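Local coordinates for uncharacterized protein aq_328 (Aquifex aeolicus, PDB 1R4V), which is of unknown function but adopts a histone fold within a single chain and may take part in protein heterodimerization, at residues K31-H34 and Y35-E39; H142-V145 and I146-T150. One frame throughout, in Å; residues are numbered along the deposited sequence.

Interaction 1: K31-H34 and Y35-E39. With ZN (zinc ion), chain C; CAC (cacodylate ion), chain D.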
loop_
_atom_site.group_PDB
_atom_site.type_symbol
_atom_site.label_atom_id
_atom_site.label_comp_id
_atom_site.label_asym_id
_atom_site.label_seq_id
_atom_site.Cartn_x
_atom_site.Cartn_y
_atom_site.Cartn_z
ATOM N N LYS A 31 -9.014 7.448 -10.063
ATOM C CA LYS A 31 -8.666 8.417 -9.028
ATOM C C LYS A 31 -7.206 8.376 -8.611
ATOM O O LYS A 31 -6.612 9.407 -8.248
ATOM C CB LYS A 31 -9.562 8.152 -7.811
ATOM C CG LYS A 31 -11.013 8.445 -8.194
ATOM C CD LYS A 31 -12.041 7.744 -7.345
ATOM C CE LYS A 31 -12.180 8.403 -6.026
ATOM N NZ LYS A 31 -13.641 8.399 -5.649
ATOM N N LEU A 32 -6.641 7.173 -8.642
ATOM C CA LEU A 32 -5.229 6.998 -8.325
ATOM C C LEU A 32 -4.403 7.619 -9.439
ATOM O O LEU A 32 -3.485 8.379 -9.167
ATOM C CB LEU A 32 -4.904 5.519 -8.198
ATOM C CG LEU A 32 -3.467 5.211 -7.729
ATOM C CD1 LEU A 32 -3.248 5.612 -6.287
ATOM C CD2 LEU A 32 -3.191 3.751 -7.950
ATOM N N ASP A 33 -4.759 7.276 -10.678
ATOM C CA ASP A 33 -4.114 7.770 -11.898
ATOM C C ASP A 33 -4.078 9.276 -11.834
ATOM O O ASP A 33 -3.025 9.922 -11.889
ATOM C CB ASP A 33 -4.901 7.229 -13.092
ATOM C CG ASP A 33 -4.459 7.764 -14.445
ATOM O OD1 ASP A 33 -3.493 8.540 -14.571
ATOM O OD2 ASP A 33 -5.098 7.438 -15.461
ATOM N N HIS A 34 -5.267 9.841 -11.665
ATOM C CA HIS A 34 -5.427 11.271 -11.548
ATOM C C HIS A 34 -4.620 11.880 -10.384
ATOM O O HIS A 34 -3.965 12.896 -10.583
ATOM C CB HIS A 34 -6.930 11.584 -11.505
ATOM C CG HIS A 34 -7.235 13.029 -11.640
ATOM N ND1 HIS A 34 -7.811 13.561 -12.776
ATOM C CD2 HIS A 34 -7.034 14.057 -10.788
ATOM C CE1 HIS A 34 -7.972 14.860 -12.603
ATOM N NE2 HIS A 34 -7.509 15.186 -11.409
ATOM N N TYR A 35 -4.611 11.304 -9.186
ATOM C CA TYR A 35 -3.790 11.845 -8.098
ATOM C C TYR A 35 -2.258 11.726 -8.313
ATOM O O TYR A 35 -1.484 12.636 -7.995
ATOM C CB TYR A 35 -4.111 11.127 -6.770
ATOM C CG TYR A 35 -3.426 11.781 -5.605
ATOM C CD1 TYR A 35 -3.966 12.910 -5.027
ATOM C CD2 TYR A 35 -2.217 11.316 -5.114
ATOM C CE1 TYR A 35 -3.347 13.539 -3.962
ATOM C CE2 TYR A 35 -1.581 11.939 -4.047
ATOM C CZ TYR A 35 -2.153 13.050 -3.481
ATOM O OH TYR A 35 -1.564 13.711 -2.435
ATOM N N PHE A 36 -1.799 10.574 -8.783
ATOM C CA PHE A 36 -0.357 10.421 -9.045
ATOM C C PHE A 36 0.166 11.434 -10.096
ATOM O O PHE A 36 1.256 11.978 -9.969
ATOM C CB PHE A 36 -0.073 8.976 -9.442
ATOM C CG PHE A 36 0.311 8.088 -8.278
ATOM C CD1 PHE A 36 -0.507 7.970 -7.171
ATOM C CD2 PHE A 36 1.496 7.346 -8.302
ATOM C CE1 PHE A 36 -0.149 7.138 -6.107
ATOM C CE2 PHE A 36 1.857 6.524 -7.247
ATOM C CZ PHE A 36 1.028 6.430 -6.138
ATOM N N ARG A 37 -0.622 11.690 -11.134
ATOM C CA ARG A 37 -0.210 12.582 -12.213
ATOM C C ARG A 37 -0.197 14.013 -11.697
ATOM O O ARG A 37 0.830 14.691 -11.724
ATOM C CB ARG A 37 -1.137 12.408 -13.408
ATOM C CG ARG A 37 -0.814 13.318 -14.573
ATOM C CD ARG A 37 -1.681 13.078 -15.812
ATOM N NE ARG A 37 -3.059 13.551 -15.649
ATOM C CZ ARG A 37 -4.153 12.804 -15.454
ATOM N NH1 ARG A 37 -5.315 13.425 -15.328
ATOM N NH2 ARG A 37 -4.133 11.477 -15.402
ATOM N N THR A 38 -1.332 14.453 -11.169
ATOM C CA THR A 38 -1.512 15.857 -10.782
ATOM C C THR A 38 -0.765 16.256 -9.514
ATOM O O THR A 38 -0.230 17.359 -9.456
ATOM C CB THR A 38 -3.023 16.180 -10.654
ATOM O OG1 THR A 38 -3.639 15.288 -9.705
ATOM C CG2 THR A 38 -3.722 15.865 -11.949
ATOM N N GLU A 39 -0.706 15.393 -8.502
ATOM C CA GLU A 39 -0.067 15.757 -7.231
ATOM C C GLU A 39 1.356 15.221 -7.022
ATOM O O GLU A 39 2.144 15.853 -6.319
ATOM C CB GLU A 39 -0.965 15.362 -6.046
ATOM C CG GLU A 39 -2.351 16.005 -6.054
ATOM C CD GLU A 39 -2.360 17.539 -6.004
ATOM O OE1 GLU A 39 -1.501 18.147 -5.316
ATOM O OE2 GLU A 39 -3.246 18.152 -6.654
HETATM ZN ZN ZN C . -5.372 8.324 -17.225
HETATM AS AS CAC D . -7.849 10.382 -15.997
HETATM O O1 CAC D . -6.635 9.840 -17.114
HETATM O O2 CAC D . -7.406 11.658 -14.897
HETATM C C1 CAC D . -9.456 10.964 -16.976
HETATM C C2 CAC D . -8.198 8.786 -14.913
HETATM O O HOH W 1 -3.426 8.956 -17.745
HETATM O O HOH W 2 -6.979 7.819 -18.392
#
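R37 reaches back one turn of helix 29-40 to D33 and H34, and its side chain is worth following outward. CB lies 3.5 Å from D33 O, beside the backbone hydrogen bond from R37 N to that same oxygen. CG stands anti to the backbone N (chi1 179°), and the chain runs on extended until it bends at chi3, which swings the guanidinium back toward the preceding turn. There NH2 forms a salt bridge with D33 OD1 at 3.1 Å, the carboxylate and guanidinium planes nearly perpendicular. NH1 gives a nearly straight hydrogen bond of 2.8 Å to cacodylate O2, an oxygen set in plane at the guanidinium edge; H34 ND1 donates to the same oxygen, so the two side chains grip the anion, probably a leftover of the crystallisation liquor, together. Cacodylate O1 and D33 OD2 both bind the zinc ion, OD2 at 2.0 Å, with two waters completing the modelled shell; R25 also donates to OD2. H34 and T38 are exposed and R37 partly so, whereas L32 and F36 on the same helix enter the histone-fold core: they lie side by side, CD1 of L32 3.5 Å from CE1 of F36, and pack on helix 46-62, against I49 and L52 respectively. Replacing F36 with an alanine would probably open a gap beside L32 CD1 and leave L52 without its aromatic neighbour. T38 OG1 donates to H34 O at 2.6 Å, sharing it with T38 N, which arrives from the opposite face of the carbonyl plane. T38 CG2 meanwhile makes a CH-pi contact over one face of the H34 ring.

Interaction 2: H142-V145 and I146-T150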
loop_
_atom_site.group_PDB
_atom_site.type_symbol
_atom_site.label_atom_id
_atom_site.label_comp_id
_atom_site.label_asym_id
_atom_site.label_seq_id
_atom_site.Cartn_x
_atom_site.Cartn_y
_atom_site.Cartn_z
ATOM N N HIS A 142 5.521 4.068 -1.979
ATOM C CA HIS A 142 5.844 3.649 -3.335
ATOM C C HIS A 142 6.024 4.829 -4.290
ATOM O O HIS A 142 6.923 4.792 -5.098
ATOM C CB HIS A 142 4.798 2.703 -3.918
ATOM C CG HIS A 142 4.937 1.299 -3.438
ATOM N ND1 HIS A 142 4.590 0.912 -2.161
ATOM C CD2 HIS A 142 5.373 0.183 -4.067
ATOM C CE1 HIS A 142 4.803 -0.385 -2.025
ATOM N NE2 HIS A 142 5.283 -0.847 -3.167
ATOM N N ALA A 143 5.206 5.865 -4.195
ATOM C CA ALA A 143 5.395 7.051 -5.041
ATOM C C ALA A 143 6.779 7.679 -4.800
ATOM O O ALA A 143 7.441 8.109 -5.737
ATOM C CB ALA A 143 4.274 8.067 -4.791
ATOM N N ASP A 144 7.205 7.720 -3.545
ATOM C CA ASP A 144 8.484 8.276 -3.129
ATOM C C ASP A 144 9.604 7.457 -3.777
ATOM O O ASP A 144 10.532 8.008 -4.348
ATOM C CB ASP A 144 8.609 8.287 -1.603
ATOM C CG ASP A 144 9.888 8.995 -1.107
ATOM O OD1 ASP A 144 10.215 10.107 -1.583
ATOM O OD2 ASP A 144 10.634 8.515 -0.218
ATOM N N VAL A 145 9.497 6.136 -3.719
ATOM C CA VAL A 145 10.498 5.249 -4.275
ATOM C C VAL A 145 10.498 5.369 -5.803
ATOM O O VAL A 145 11.578 5.405 -6.387
ATOM C CB VAL A 145 10.278 3.797 -3.807
ATOM C CG1 VAL A 145 11.297 2.855 -4.477
ATOM C CG2 VAL A 145 10.398 3.747 -2.267
ATOM N N ILE A 146 9.332 5.452 -6.448
ATOM C CA ILE A 146 9.289 5.598 -7.918
ATOM C C ILE A 146 10.092 6.815 -8.374
ATOM O O ILE A 146 10.906 6.744 -9.291
ATOM C CB ILE A 146 7.826 5.712 -8.414
ATOM C CG1 ILE A 146 7.110 4.353 -8.280
ATOM C CG2 ILE A 146 7.737 6.242 -9.839
ATOM C CD1 ILE A 146 5.629 4.445 -8.273
ATOM N N LYS A 147 9.837 7.945 -7.730
ATOM C CA LYS A 147 10.531 9.191 -8.029
ATOM C C LYS A 147 12.019 9.167 -7.750
ATOM O O LYS A 147 12.787 9.772 -8.501
ATOM C CB LYS A 147 9.876 10.338 -7.272
ATOM C CG LYS A 147 8.546 10.683 -7.935
ATOM C CD LYS A 147 8.016 12.045 -7.513
ATOM C CE LYS A 147 7.303 11.964 -6.187
ATOM N NZ LYS A 147 6.463 13.179 -6.041
ATOM N N LYS A 148 12.426 8.474 -6.696
ATOM C CA LYS A 148 13.845 8.353 -6.360
ATOM C C LYS A 148 14.595 7.227 -7.072
ATOM O O LYS A 148 15.824 7.227 -7.080
ATOM C CB LYS A 148 13.980 8.191 -4.852
ATOM C CG LYS A 148 13.805 9.523 -4.171
ATOM C CD LYS A 148 13.418 9.420 -2.740
ATOM C CE LYS A 148 13.268 10.841 -2.209
ATOM N NZ LYS A 148 12.827 10.810 -0.821
ATOM N N ALA A 149 13.901 6.280 -7.681
ATOM C CA ALA A 149 14.566 5.127 -8.304
ATOM C C ALA A 149 14.422 4.964 -9.819
ATOM O O ALA A 149 15.312 4.399 -10.424
ATOM C CB ALA A 149 14.138 3.850 -7.619
ATOM N N THR A 150 13.350 5.436 -10.447
ATOM C CA THR A 150 13.095 5.082 -11.838
ATOM C C THR A 150 13.744 6.000 -12.857
ATOM O O THR A 150 14.137 5.502 -13.909
ATOM C CB THR A 150 11.585 4.997 -12.174
ATOM O OG1 THR A 150 10.934 6.261 -12.034
ATOM C CG2 THR A 150 10.860 4.064 -11.225
#
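D144 and K148, one turn apart near the end of helix 131-149, form a salt bridge. K148 NZ donates to D144 OD1 at 2.8 Å, using the syn lone pair of that oxygen, and adds a weak bond to D144 OD2 at 3.2 Å. The lysine, extended beyond CG, crosses the aspartate side chain: its CD passes 3.6 Å from D144 O, and CE comes close to OD1 before the ammonium reaches the carboxylate. D144 has CG anti to the backbone N (chi1 -174°), which sets it beside the residue's own carbonyl carbon, where the carboxylate can meet the lysine of the next turn.

Among the backbone bonds, I146 N to H142 O, K147 N to A143 O and K148 N to D144 O keep the regular i to i+4 pattern. The bond from A149 N to V145 O is bent and weak, with an N-H...O angle of 125°. Beyond it, I146 O receives both T150 N and T150 OG1, the hydroxyl at 2.8 Å, from opposite faces of its carbonyl plane. I146 CG1 also makes a carbon-to-carbonyl-oxygen approach, 3.2 Å from H142 O.

Apolar contacts within the turn are looser. V145 CG1 stays 4.4 Å from A149 CB, and the two residues are joined instead by I166 of helix 157-168, on which both pack. I146 packs against I42 and P155, while A143 meets F36 and L40 of helix 29-40. Two polar ends are satisfied beyond the segments: the H142 ring bonds to L138 O and S55 OG, and K147 NZ to L40 O.

D144 and K148 thus probably offset each other's charge at the surface of the helix, while the doubly bonded I146 O ties T150 to the turn before it through both amide and hydroxyl.

Overall arrangement
Interactions 1 and 2 each belong essentially to one helix, 29-40 and 131-149, and their segments meet where CE2 of F36 packs 3.8 Å from CB of A143. Their centres are about 15 Å apart. Both mix buried residues with exposed ones; D33, though buried, belongs to the zinc site, and polar H142 is buried as well. Both approach helix 46-62, through L32 and F36 in one and H142 in the other. The charged chemistry differs: in 31-39 the acid-base pair is drawn into a site with a metal and an anion, whereas in 142-150 the salt bridge is between two side chains.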